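Local coordinates for protein putative silent information regulator 2 (Leishmania infantum, PDB 5OL0) that binds a zinc ion and probably removes acetyl groups from protein lysines in an NAD-dependent, sirtuin-type reaction, at residues G59-L64 with S90-L95. Residues are numbered along the deposited sequence.
Sequences GIYANL and SIAREL
Asn63 makes both hydrogen bonds between segments 59-64 and 90-95 through a single amide nitrogen: ND2 donates to Glu94 OE1 at 2.9 Å and to Ser90 OG at 2.6 Å. An amide suits this place because its NH2 group carries two hydrogens, one for each acceptor, and the t rotamer of Asn63 carries that group across to the facing helix. Ser90 and Glu94 are four residues apart, so one helical turn presents both oxygens on the same face; the m, t conformation of Glu94 brings its carboxylate back beside Asn63. Glu94 OE1 also lies 3.5 Å from Gly59 O and 4.0 Å from Ile60 CA.

Both backbones are helical, and the axes run nearly antiparallel, at 169°, with a closest approach of 9.7 Å. The nearest CA atoms are those of Ile60 and Glu94, 6.2 Å apart. Beside the polar cluster lies an aliphatic seam. Ile60, with chi1 t and chi2 p, sets CD1 3.6 Å from Ile91 CG2 and 4.0 Å from Leu95 CG, while Leu64 CD1 meets Ile91 CG1 at 3.5 Å. Branched aliphatic side chains fill this seam, which shares the 322 Å² buried between the segments about equally with the polar cluster. Pro51 packs on Ile60 and Pro72 on Leu64, extending the apolar layer into neighbouring loops.

Leu95 lies near Ile128, a likely NAD-binding residue. The arrangement is an antiparallel helix pair of the sirtuin fold, typical of the smaller helical module that accompanies the Rossmann-type NAD-binding domain.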
loop_
_atom_site.group_PDB
_atom_site.type_symbol
_atom_site.label_atom_id
_atom_site.label_comp_id
_atom_site.label_asym_id
_atom_site.label_seq_id
_atom_site.Cartn_x
_atom_site.Cartn_y
_atom_site.Cartn_z
ATOM N N GLY A 59 -16.229 13.344 -5.605
ATOM C CA GLY A 59 -15.743 14.653 -5.941
ATOM C C GLY A 59 -14.472 14.488 -6.727
ATOM O O GLY A 59 -14.261 15.187 -7.706
ATOM N N ILE A 60 -13.629 13.544 -6.315
ATOM C CA ILE A 60 -12.376 13.314 -7.015
ATOM C C ILE A 60 -12.594 13.018 -8.528
ATOM O O ILE A 60 -11.915 13.618 -9.370
ATOM C CB ILE A 60 -11.468 12.269 -6.284
ATOM C CG1 ILE A 60 -10.072 12.271 -6.877
ATOM C CG2 ILE A 60 -12.014 10.855 -6.332
ATOM C CD1 ILE A 60 -9.302 13.518 -6.523
ATOM N N TYR A 61 -13.556 12.152 -8.869
ATOM C CA TYR A 61 -13.866 11.827 -10.297
ATOM C C TYR A 61 -14.374 13.047 -11.139
ATOM O O TYR A 61 -13.947 13.270 -12.315
ATOM C CB TYR A 61 -14.874 10.693 -10.305
ATOM C CG TYR A 61 -15.354 10.244 -11.645
ATOM C CD1 TYR A 61 -16.429 10.894 -12.293
ATOM C CD2 TYR A 61 -14.787 9.127 -12.255
ATOM C CE1 TYR A 61 -16.904 10.430 -13.518
ATOM C CE2 TYR A 61 -15.239 8.668 -13.470
ATOM C CZ TYR A 61 -16.299 9.314 -14.093
ATOM O OH TYR A 61 -16.718 8.839 -15.303
ATOM N N ALA A 62 -15.270 13.824 -10.515
ATOM C CA ALA A 62 -15.859 15.042 -11.122
ATOM C C ALA A 62 -14.784 15.994 -11.640
ATOM O O ALA A 62 -14.821 16.444 -12.781
ATOM C CB ALA A 62 -16.742 15.764 -10.104
ATOM N N ASN A 63 -13.822 16.267 -10.771
ATOM C CA ASN A 63 -12.627 17.036 -11.093
ATOM C C ASN A 63 -11.898 16.504 -12.352
ATOM O O ASN A 63 -11.786 17.234 -13.345
ATOM C CB ASN A 63 -11.707 17.016 -9.860
ATOM C CG ASN A 63 -10.581 18.032 -9.921
ATOM O OD1 ASN A 63 -10.237 18.575 -10.979
ATOM N ND2 ASN A 63 -9.989 18.284 -8.766
ATOM N N LEU A 64 -11.430 15.246 -12.303
ATOM C CA LEU A 64 -10.622 14.606 -13.384
ATOM C C LEU A 64 -11.212 14.788 -14.789
ATOM O O LEU A 64 -10.474 14.916 -15.776
ATOM C CB LEU A 64 -10.438 13.087 -13.118
ATOM C CG LEU A 64 -9.220 12.507 -12.358
ATOM C CD1 LEU A 64 -8.734 13.472 -11.296
ATOM C CD2 LEU A 64 -9.508 11.125 -11.747
ATOM N N SER A 90 -5.063 20.271 -7.453
ATOM C CA SER A 90 -6.499 20.179 -7.382
ATOM C C SER A 90 -6.949 18.831 -6.864
ATOM O O SER A 90 -7.870 18.748 -6.059
ATOM C CB SER A 90 -7.101 20.494 -8.734
ATOM O OG SER A 90 -8.489 20.395 -8.674
ATOM N N ILE A 91 -6.288 17.763 -7.284
ATOM C CA ILE A 91 -6.561 16.447 -6.716
ATOM C C ILE A 91 -6.104 16.344 -5.258
ATOM O O ILE A 91 -6.843 15.775 -4.432
ATOM C CB ILE A 91 -5.952 15.346 -7.596
ATOM C CG1 ILE A 91 -6.868 15.134 -8.797
ATOM C CG2 ILE A 91 -5.727 14.027 -6.876
ATOM C CD1 ILE A 91 -6.490 15.997 -9.972
ATOM N N ALA A 92 -4.963 16.953 -4.914
ATOM C CA ALA A 92 -4.453 16.844 -3.561
ATOM C C ALA A 92 -5.422 17.465 -2.546
ATOM O O ALA A 92 -5.599 16.965 -1.456
ATOM C CB ALA A 92 -3.095 17.482 -3.468
ATOM N N ARG A 93 -6.028 18.581 -2.919
ATOM C CA ARG A 93 -7.000 19.264 -2.098
ATOM C C ARG A 93 -8.235 18.415 -1.751
ATOM O O ARG A 93 -8.852 18.625 -0.703
ATOM C CB ARG A 93 -7.549 20.486 -2.864
ATOM C CG ARG A 93 -6.877 21.780 -2.595
ATOM C CD ARG A 93 -7.703 22.949 -3.146
ATOM N NE ARG A 93 -7.638 23.048 -4.605
ATOM C CZ ARG A 93 -6.554 23.432 -5.316
ATOM N NH1 ARG A 93 -5.387 23.742 -4.735
ATOM N NH2 ARG A 93 -6.617 23.474 -6.647
ATOM N N GLU A 94 -8.629 17.528 -2.661
ATOM C CA GLU A 94 -9.796 16.673 -2.487
ATOM C C GLU A 94 -9.582 15.321 -1.808
ATOM O O GLU A 94 -10.495 14.800 -1.204
ATOM C CB GLU A 94 -10.497 16.506 -3.845
ATOM C CG GLU A 94 -10.948 17.861 -4.381
ATOM C CD GLU A 94 -11.924 17.739 -5.518
ATOM O OE1 GLU A 94 -11.549 17.158 -6.569
ATOM O OE2 GLU A 94 -13.068 18.229 -5.352
ATOM N N LEU A 95 -8.381 14.770 -1.872
ATOM C CA LEU A 95 -8.137 13.441 -1.327
ATOM C C LEU A 95 -8.016 13.402 0.169
ATOM O O LEU A 95 -8.234 12.352 0.732
ATOM C CB LEU A 95 -6.903 12.843 -1.935
ATOM C CG LEU A 95 -7.077 12.360 -3.377
ATOM C CD1 LEU A 95 -5.705 12.301 -4.010
ATOM C CD2 LEU A 95 -7.739 11.000 -3.452
#